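Local coordinates for hypothetical protein Atu0240 (Agrobacterium tumefaciens str. C58, PDB 2GAX) that is of unknown function but belongs to the DUF2000 family, a member of the PTH2 (peptidyl-tRNA hydrolase 2) clan, at residues Val59-Thr63 with Thr128-His134; Glu36-Glu40 with Pro52-Gln56. The contacts are given in a common frame with arbitrary orientation. Numbering follows the deposited sequence.

Contact 1 (Val59-Thr63 with Thr128-His134); sequences VVMAT and TKGAKLH
The end of strand 58-63 pairs antiparallel with the short strand 132-133, Met-61 opposite Leu-133 as the non-hydrogen-bonded pair (CA to CA 4.2 Å) and Ala-62 opposite Lys-132 as the hydrogen-bonded one. Met-61, a selenomethionine, contributes the most buried area. Its chi angles of m, t, m carry the side chain out of the sheet plane toward Thr-128, so that CB meets Ala-131 CB at 4.1 Å, CG meets Leu-133 CD1 at 4.1 Å and CE ends 3.7 Å from Thr-128 CG2. Leu-133, with CA-to-CB directed away and chi1 between wells at -114°, still brings CD1 within 3.9 Å of CG1 of Val-59 (chi1 t). Beyond the pair, His-134 (chi1 t) sets CD2 3.8 Å from Ala-62 CB, while its NE2 hydrogen-bonds Lys-19. Lys-132 (t, p, t, p) leads away from strand 58-63 and folds along its own backbone, where NZ donates to Leu-133 O at 3.0 Å. The backbone ladder comprises Ala-62 N to Lys-132 O (2.8 Å), Lys-132 N to Ala-62 O (3.0 Å) and His-134 N to Val-60 O (3.0 Å). A type II turn, Thr-128 to Ala-131 with Gly-130 at phi 110°, leads out of helix 121-127. The result is a short C-terminal edge strand beside 58-63 in the mixed sheet of an alpha/beta fold.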
loop_
_atom_site.group_PDB
_atom_site.type_symbol
_atom_site.label_atom_id
_atom_site.label_comp_id
_atom_site.label_asym_id
_atom_site.label_seq_id
_atom_site.Cartn_x
_atom_site.Cartn_y
_atom_site.Cartn_z
ATOM N N VAL A 59 3.354 -8.799 -0.043
ATOM C CA VAL A 59 4.768 -8.559 0.269
ATOM C C VAL A 59 4.978 -7.157 0.845
ATOM O O VAL A 59 4.566 -6.178 0.242
ATOM C CB VAL A 59 5.649 -8.760 -1.000
ATOM C CG1 VAL A 59 7.064 -8.340 -0.744
ATOM C CG2 VAL A 59 5.599 -10.205 -1.453
ATOM N N VAL A 60 5.628 -7.055 2.004
ATOM C CA VAL A 60 5.891 -5.738 2.613
ATOM C C VAL A 60 7.366 -5.357 2.474
ATOM O O VAL A 60 8.249 -6.161 2.771
ATOM C CB VAL A 60 5.453 -5.687 4.100
ATOM C CG1 VAL A 60 5.670 -4.280 4.691
ATOM C CG2 VAL A 60 3.993 -6.092 4.228
HETATM N N MSE A 61 7.613 -4.132 2.010
HETATM C CA MSE A 61 8.968 -3.640 1.770
HETATM C C MSE A 61 9.181 -2.272 2.409
HETATM O O MSE A 61 8.231 -1.630 2.844
HETATM C CB MSE A 61 9.244 -3.560 0.267
HETATM C CG MSE A 61 9.108 -4.889 -0.457
HETATM SE SE MSE A 61 8.939 -4.611 -2.392
HETATM C CE MSE A 61 7.217 -3.905 -2.409
ATOM N N ALA A 62 10.439 -1.837 2.480
ATOM C CA ALA A 62 10.764 -0.519 3.014
ATOM C C ALA A 62 11.917 0.084 2.227
ATOM O O ALA A 62 12.740 -0.639 1.675
ATOM C CB ALA A 62 11.107 -0.605 4.500
ATOM N N THR A 63 11.947 1.408 2.150
ATOM C CA THR A 63 13.052 2.112 1.506
ATOM C C THR A 63 13.099 3.569 1.959
ATOM O O THR A 63 12.269 3.999 2.760
ATOM C CB THR A 63 12.997 1.993 -0.042
ATOM O OG1 THR A 63 14.173 2.576 -0.617
ATOM C CG2 THR A 63 11.754 2.681 -0.614
ATOM N N THR A 128 8.958 -1.600 -8.115
ATOM C CA THR A 128 9.492 -1.622 -6.754
ATOM C C THR A 128 11.021 -1.770 -6.687
ATOM O O THR A 128 11.583 -1.890 -5.597
ATOM C CB THR A 128 8.848 -2.756 -5.915
ATOM O OG1 THR A 128 9.260 -4.028 -6.438
ATOM C CG2 THR A 128 7.315 -2.662 -5.936
ATOM N N LYS A 129 11.691 -1.760 -7.839
ATOM C CA LYS A 129 13.160 -1.875 -7.886
ATOM C C LYS A 129 13.843 -0.907 -6.924
ATOM O O LYS A 129 13.538 0.291 -6.898
ATOM C CB LYS A 129 13.674 -1.648 -9.309
ATOM C CG LYS A 129 15.139 -2.018 -9.532
ATOM C CD LYS A 129 15.565 -1.616 -10.940
ATOM C CE LYS A 129 17.059 -1.760 -11.153
ATOM N NZ LYS A 129 17.437 -1.237 -12.494
ATOM N N GLY A 130 14.768 -1.434 -6.133
ATOM C CA GLY A 130 15.494 -0.625 -5.169
ATOM C C GLY A 130 15.099 -0.952 -3.740
ATOM O O GLY A 130 15.967 -1.052 -2.859
ATOM N N ALA A 131 13.794 -1.132 -3.524
ATOM C CA ALA A 131 13.231 -1.399 -2.198
ATOM C C ALA A 131 13.729 -2.710 -1.584
ATOM O O ALA A 131 14.038 -3.663 -2.290
ATOM C CB ALA A 131 11.697 -1.390 -2.260
ATOM N N LYS A 132 13.803 -2.738 -0.258
ATOM C CA LYS A 132 14.212 -3.923 0.490
ATOM C C LYS A 132 12.986 -4.566 1.144
ATOM O O LYS A 132 12.147 -3.858 1.702
ATOM C CB LYS A 132 15.220 -3.497 1.567
ATOM C CG LYS A 132 15.687 -4.585 2.521
ATOM C CD LYS A 132 16.660 -5.595 1.885
ATOM C CE LYS A 132 17.004 -6.732 2.865
ATOM N NZ LYS A 132 15.787 -7.351 3.502
ATOM N N LEU A 133 12.874 -5.894 1.077
ATOM C CA LEU A 133 11.881 -6.600 1.888
ATOM C C LEU A 133 12.028 -6.238 3.367
ATOM O O LEU A 133 13.137 -6.067 3.859
ATOM C CB LEU A 133 12.017 -8.106 1.728
ATOM C CG LEU A 133 10.824 -8.761 1.047
ATOM C CD1 LEU A 133 10.916 -8.580 -0.456
ATOM C CD2 LEU A 133 10.782 -10.227 1.432
ATOM N N HIS A 134 10.904 -6.116 4.066
ATOM C CA HIS A 134 10.942 -5.642 5.433
ATOM C C HIS A 134 11.392 -6.737 6.384
ATOM O O HIS A 134 11.030 -7.909 6.226
ATOM C CB HIS A 134 9.585 -5.082 5.877
ATOM C CG HIS A 134 9.682 -4.104 7.006
ATOM N ND1 HIS A 134 10.114 -4.461 8.266
ATOM C CD2 HIS A 134 9.401 -2.781 7.066
ATOM C CE1 HIS A 134 10.108 -3.398 9.048
ATOM N NE2 HIS A 134 9.673 -2.367 8.347
#

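Contact 2 (Glu36-Glu40 with Pro52-Gln56); sequences EIIGE and PLSIQ
Two backbone hydrogen bonds join the 3-10 residue Ile-37 and the residues after it to the loop 52-56: Ile-55 N donates to Ile-37 O at 2.7 Å and Gly-39 N to Leu-53 O at 3.0 Å. They flank a single bridge between Ile-38 and Ser-54 (CA to CA 4.6 Å), with the segments' end-to-end directions 128° apart. Farther out, one water donates to Glu-40 O (2.7 Å) and accepts from Leu-53 N (3.0 Å). Ser-54 (chi1 t) directs OG to Gln-56 O, to which it donates at 2.8 Å; Ile-37 CD1 packs 3.5 Å from that OG. The Gln-56 side chain, extended (chi1 t, chi2 t), hydrogen-bonds through NE2 to Thr-4 and through OE1 to Arg-118. Ile-38 (chi1 m) places CG2 3.5 Å from Pro-52 CG. Ile-55 (chi1 p) brings CG2 to 3.5 Å from Gly-39 CA, where a CB at Gly-39 would clash with that methyl. Ile-37 (p, t) reaches inward to Ile-6 and Val-31. An isolated bridge thus closes the base of the excursion carrying the two-stranded 42-43/49-50 hairpin.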
loop_
_atom_site.group_PDB
_atom_site.type_symbol
_atom_site.label_atom_id
_atom_site.label_comp_id
_atom_site.label_asym_id
_atom_site.label_seq_id
_atom_site.Cartn_x
_atom_site.Cartn_y
_atom_site.Cartn_z
ATOM N N GLU A 36 -12.388 -8.733 -5.514
ATOM C CA GLU A 36 -12.196 -10.137 -5.887
ATOM C C GLU A 36 -11.096 -10.874 -5.089
ATOM O O GLU A 36 -11.055 -12.111 -5.082
ATOM C CB GLU A 36 -11.908 -10.236 -7.397
ATOM C CG GLU A 36 -13.070 -9.794 -8.291
ATOM C CD GLU A 36 -13.150 -8.270 -8.523
ATOM O OE1 GLU A 36 -12.218 -7.514 -8.151
ATOM O OE2 GLU A 36 -14.175 -7.828 -9.092
ATOM N N ILE A 37 -10.214 -10.139 -4.407
ATOM C CA ILE A 37 -9.173 -10.802 -3.595
ATOM C C ILE A 37 -9.722 -11.414 -2.294
ATOM O O ILE A 37 -9.088 -12.260 -1.684
ATOM C CB ILE A 37 -7.911 -9.909 -3.328
ATOM C CG1 ILE A 37 -8.216 -8.769 -2.355
ATOM C CG2 ILE A 37 -7.311 -9.375 -4.645
ATOM C CD1 ILE A 37 -6.967 -8.135 -1.699
ATOM N N ILE A 38 -10.924 -11.009 -1.889
ATOM C CA ILE A 38 -11.502 -11.510 -0.661
ATOM C C ILE A 38 -12.064 -12.923 -0.863
ATOM O O ILE A 38 -12.850 -13.162 -1.783
ATOM C CB ILE A 38 -12.577 -10.538 -0.124
ATOM C CG1 ILE A 38 -11.962 -9.158 0.220
ATOM C CG2 ILE A 38 -13.343 -11.148 1.043
ATOM C CD1 ILE A 38 -10.746 -9.169 1.119
ATOM N N GLY A 39 -11.659 -13.856 -0.007
ATOM C CA GLY A 39 -12.173 -15.223 -0.116
ATOM C C GLY A 39 -13.393 -15.586 0.702
ATOM O O GLY A 39 -14.260 -14.748 0.974
ATOM N N GLU A 40 -13.449 -16.858 1.082
ATOM C CA GLU A 40 -14.521 -17.438 1.904
ATOM C C GLU A 40 -14.304 -17.111 3.390
ATOM O O GLU A 40 -13.173 -16.893 3.802
ATOM C CB GLU A 40 -14.507 -18.959 1.706
ATOM C CG GLU A 40 -15.174 -19.405 0.423
ATOM C CD GLU A 40 -16.670 -19.160 0.485
ATOM O OE1 GLU A 40 -17.374 -19.930 1.189
ATOM O OE2 GLU A 40 -17.131 -18.181 -0.146
ATOM N N PRO A 52 -13.834 -12.942 6.001
ATOM C CA PRO A 52 -12.973 -13.515 4.970
ATOM C C PRO A 52 -11.799 -12.562 4.737
ATOM O O PRO A 52 -11.922 -11.361 5.013
ATOM C CB PRO A 52 -13.875 -13.563 3.749
ATOM C CG PRO A 52 -14.831 -12.402 3.932
ATOM C CD PRO A 52 -15.058 -12.337 5.442
ATOM N N LEU A 53 -10.670 -13.087 4.277
ATOM C CA LEU A 53 -9.454 -12.271 4.112
ATOM C C LEU A 53 -8.954 -12.339 2.672
ATOM O O LEU A 53 -9.510 -13.082 1.869
ATOM C CB LEU A 53 -8.352 -12.747 5.083
ATOM C CG LEU A 53 -8.663 -12.980 6.579
ATOM C CD1 LEU A 53 -7.417 -13.500 7.311
ATOM C CD2 LEU A 53 -9.235 -11.743 7.306
ATOM N N SER A 54 -7.911 -11.571 2.344
ATOM C CA SER A 54 -7.268 -11.668 1.033
ATOM C C SER A 54 -6.818 -13.091 0.796
ATOM O O SER A 54 -6.238 -13.727 1.689
ATOM C CB SER A 54 -6.054 -10.736 0.925
ATOM O OG SER A 54 -5.377 -10.955 -0.318
ATOM N N ILE A 55 -7.111 -13.599 -0.393
ATOM C CA ILE A 55 -6.635 -14.911 -0.786
ATOM C C ILE A 55 -5.225 -14.820 -1.362
ATOM O O ILE A 55 -4.565 -15.839 -1.553
ATOM C CB ILE A 55 -7.583 -15.582 -1.814
ATOM C CG1 ILE A 55 -7.726 -14.728 -3.082
ATOM C CG2 ILE A 55 -8.914 -15.867 -1.156
ATOM C CD1 ILE A 55 -8.526 -15.400 -4.212
ATOM N N GLN A 56 -4.792 -13.594 -1.650
ATOM C CA GLN A 56 -3.521 -13.340 -2.327
ATOM C C GLN A 56 -2.460 -12.875 -1.326
ATOM O O GLN A 56 -2.748 -12.022 -0.487
ATOM C CB GLN A 56 -3.765 -12.272 -3.403
ATOM C CG GLN A 56 -2.630 -11.977 -4.332
ATOM C CD GLN A 56 -3.038 -11.136 -5.546
ATOM O OE1 GLN A 56 -4.228 -10.867 -5.792
ATOM N NE2 GLN A 56 -2.040 -10.716 -6.311
HETATM O O HOH W 1 -10.895 -15.754 2.971
#

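Overall arrangement
Contact 1 belongs to the main mixed sheet and is partly buried, whereas contact 2 is a surface junction farther from the chain centre; their centres lie 23 Å apart. The chain links them directly, since Pro-52 to Gln-56 runs on into strand 58-63. That strand pairs with the parallel strand 4-11 on its other edge, and both contacts also reach 4-11 by side chains: Met-61 touches Ala-7 and Ile-9, Ile-37 and Gln-56 touch Ile-6. Contact 1 joins segments separated by 64 residues that include helices and strands, through a short antiparallel ladder with selenomethionine Met-61 buried on one face. Contact 2 spans only eleven intervening residues and combines an isolated bridge with a water link and more exposed aliphatic packing.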